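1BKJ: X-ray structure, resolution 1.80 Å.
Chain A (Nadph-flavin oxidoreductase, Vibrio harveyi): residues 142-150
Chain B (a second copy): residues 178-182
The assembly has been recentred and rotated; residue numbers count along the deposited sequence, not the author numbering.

Chain A (142-150) LLGLPENSA
Chain B, residues 178-182: ENQYQ

Chain A leaves a helix here. Leu A142 is still helical, with phi/psi of -62/-39, and Leu A143 follows at -88/-7. Gly A144 is the first residue to leave helical phi/psi. Its values of 65/35 end the helix in a Schellman motif, and positive phi by itself favours glycine. Leu A145 (-66/127) and Pro A146 (-78/-174) are extended. A type II beta turn runs from Pro A146 to Ser A149, with Glu A147 at -66/151 and Asn A148 at 72/22. Ser A149 (-139/144) and Ala A150 (-151/150) begin a strand.

In chain B, Glu B178 is extended at -97/117. Asn B179 has positive phi, 65/-34. Gln B180 (-147/154), Tyr B181 (-65/130) and Gln B182 (-105/142) are extended again. A weak backbone hydrogen bond of 2.8 Å joins Gln B180 N to Glu B178 O across the bend at Asn B179.

The register sets Leu A143 CA 4.6 Å from Gln B180 CA and Gly A144 CA 5.6 Å from Tyr B181 CA. One hydrogen bond links the stretches: Tyr B181 N donates to Leu A143 O at 3.0 Å, with an angle of 159° at the hydrogen. The same carbonyl receives a CA-H...O contact, with Gln B180 CA 3.4 Å from Leu A143 O. Next along chain A, Gly A144 O lies 3.5 Å from Tyr B181 CB.

Tyr B181 dominates the side-chain packing and has the largest covered area. Its CA-to-CB bond points toward chain A, with chi1 t (-168°) and chi2 -89°. Pro A146, in a C-gamma endo pucker, also points toward its partner. Its CD sits over one face of the tyrosine ring, 3.6 Å from the centroid and 11° off the ring normal. This is a CH-pi contact; Pro A146 CD is 3.7 Å from Tyr B181 CG.

Leu A145 points away at CA-to-CB, but the end of its side chain comes nearer. With chi1 m and chi2 t, it brings CD2 to 4.1 Å from Tyr B181 CD2, an apolar contact oblique to the ring. Ser A149, chi1 t, points toward chain B. Its OG is 4.5 Å from Tyr B181 CE2 and is hydrogen-bonded elsewhere in the structure.

Leu A143, chi1 m and chi2 t, points sideways. Its CD2 lies 3.7 Å from Asn B179 O, so this contact is with backbone. The CA-to-CB bond of Asn B179 points away from chain A; chi1 is m and chi2 is -55°. Gln B180 points sideways and is modelled only to CB.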

# COMPACT_ATOMS: atom_id res chain seq x y z
N LEU A 142 -23.91 0.99 -0.13
CA LEU A 142 -24.19 1.08 1.32
C LEU A 142 -23.52 2.29 1.95
O LEU A 142 -24.13 3.00 2.77
CB LEU A 142 -23.75 -0.21 2.04
CG LEU A 142 -24.05 -0.40 3.53
CD1 LEU A 142 -25.55 -0.25 3.80
CD2 LEU A 142 -23.58 -1.76 3.96
N LEU A 143 -22.29 2.56 1.51
CA LEU A 143 -21.50 3.68 2.00
C LEU A 143 -21.74 4.99 1.25
O LEU A 143 -21.22 6.04 1.63
CB LEU A 143 -20.00 3.32 2.02
CG LEU A 143 -19.61 2.11 2.89
CD1 LEU A 143 -18.13 1.86 2.79
CD2 LEU A 143 -20.01 2.31 4.35
N GLY A 144 -22.53 4.91 0.17
CA GLY A 144 -22.87 6.08 -0.64
C GLY A 144 -21.71 6.73 -1.36
O GLY A 144 -21.67 7.96 -1.50
N LEU A 145 -20.75 5.90 -1.80
CA LEU A 145 -19.56 6.38 -2.51
C LEU A 145 -19.96 6.97 -3.87
O LEU A 145 -20.66 6.33 -4.64
CB LEU A 145 -18.52 5.26 -2.67
CG LEU A 145 -17.95 4.56 -1.43
CD1 LEU A 145 -16.81 3.63 -1.85
CD2 LEU A 145 -17.47 5.54 -0.36
N PRO A 146 -19.53 8.21 -4.16
CA PRO A 146 -19.85 8.89 -5.42
C PRO A 146 -19.00 8.42 -6.61
O PRO A 146 -18.20 7.50 -6.47
CB PRO A 146 -19.55 10.34 -5.06
CG PRO A 146 -18.33 10.19 -4.24
CD PRO A 146 -18.65 9.06 -3.33
N GLU A 147 -19.15 9.09 -7.76
CA GLU A 147 -18.35 8.78 -8.95
C GLU A 147 -16.89 9.15 -8.60
O GLU A 147 -16.66 10.01 -7.75
CB GLU A 147 -18.84 9.59 -10.16
N ASN A 148 -15.92 8.47 -9.23
CA ASN A 148 -14.46 8.66 -9.04
C ASN A 148 -13.94 8.17 -7.69
O ASN A 148 -12.85 8.51 -7.25
CB ASN A 148 -14.04 10.13 -9.28
CG ASN A 148 -14.38 10.62 -10.68
OD1 ASN A 148 -14.39 9.86 -11.63
ND2 ASN A 148 -14.67 11.92 -10.79
N SER A 149 -14.71 7.26 -7.09
CA SER A 149 -14.42 6.69 -5.79
C SER A 149 -14.73 5.20 -5.83
O SER A 149 -15.70 4.80 -6.45
CB SER A 149 -15.31 7.38 -4.74
OG SER A 149 -14.92 7.08 -3.43
N ALA A 150 -13.93 4.39 -5.12
CA ALA A 150 -14.13 2.93 -5.07
C ALA A 150 -13.63 2.34 -3.77
O ALA A 150 -12.69 2.87 -3.19
CB ALA A 150 -13.43 2.25 -6.23
N GLU B 178 -18.04 9.66 8.49
CA GLU B 178 -18.73 8.80 9.46
C GLU B 178 -19.94 8.15 8.79
O GLU B 178 -20.83 8.86 8.33
CB GLU B 178 -19.23 9.61 10.67
CG GLU B 178 -18.19 10.47 11.38
CD GLU B 178 -17.40 9.70 12.42
OE1 GLU B 178 -18.01 8.85 13.10
OE2 GLU B 178 -16.18 9.97 12.57
N ASN B 179 -19.91 6.81 8.70
CA ASN B 179 -20.99 5.97 8.14
C ASN B 179 -21.37 6.05 6.66
O ASN B 179 -21.79 5.06 6.07
CB ASN B 179 -22.27 6.05 8.99
CG ASN B 179 -22.07 5.53 10.41
OD1 ASN B 179 -21.63 4.39 10.61
ND2 ASN B 179 -22.41 6.36 11.40
N GLN B 180 -21.28 7.25 6.09
CA GLN B 180 -21.62 7.47 4.69
C GLN B 180 -20.69 8.57 4.21
O GLN B 180 -20.25 9.40 5.01
CB GLN B 180 -23.09 7.94 4.55
N TYR B 181 -20.42 8.59 2.91
CA TYR B 181 -19.58 9.60 2.29
C TYR B 181 -20.27 10.97 2.41
O TYR B 181 -21.46 11.10 2.10
CB TYR B 181 -19.35 9.28 0.83
CG TYR B 181 -18.27 10.09 0.17
CD1 TYR B 181 -18.57 11.33 -0.45
CD2 TYR B 181 -16.95 9.62 0.12
CE1 TYR B 181 -17.57 12.08 -1.10
CE2 TYR B 181 -15.94 10.35 -0.52
CZ TYR B 181 -16.25 11.58 -1.13
OH TYR B 181 -15.26 12.29 -1.76
N GLN B 182 -19.52 11.95 2.91
CA GLN B 182 -20.01 13.32 3.10
C GLN B 182 -19.45 14.22 2.02
O GLN B 182 -18.30 14.08 1.60
CB GLN B 182 -19.60 13.82 4.49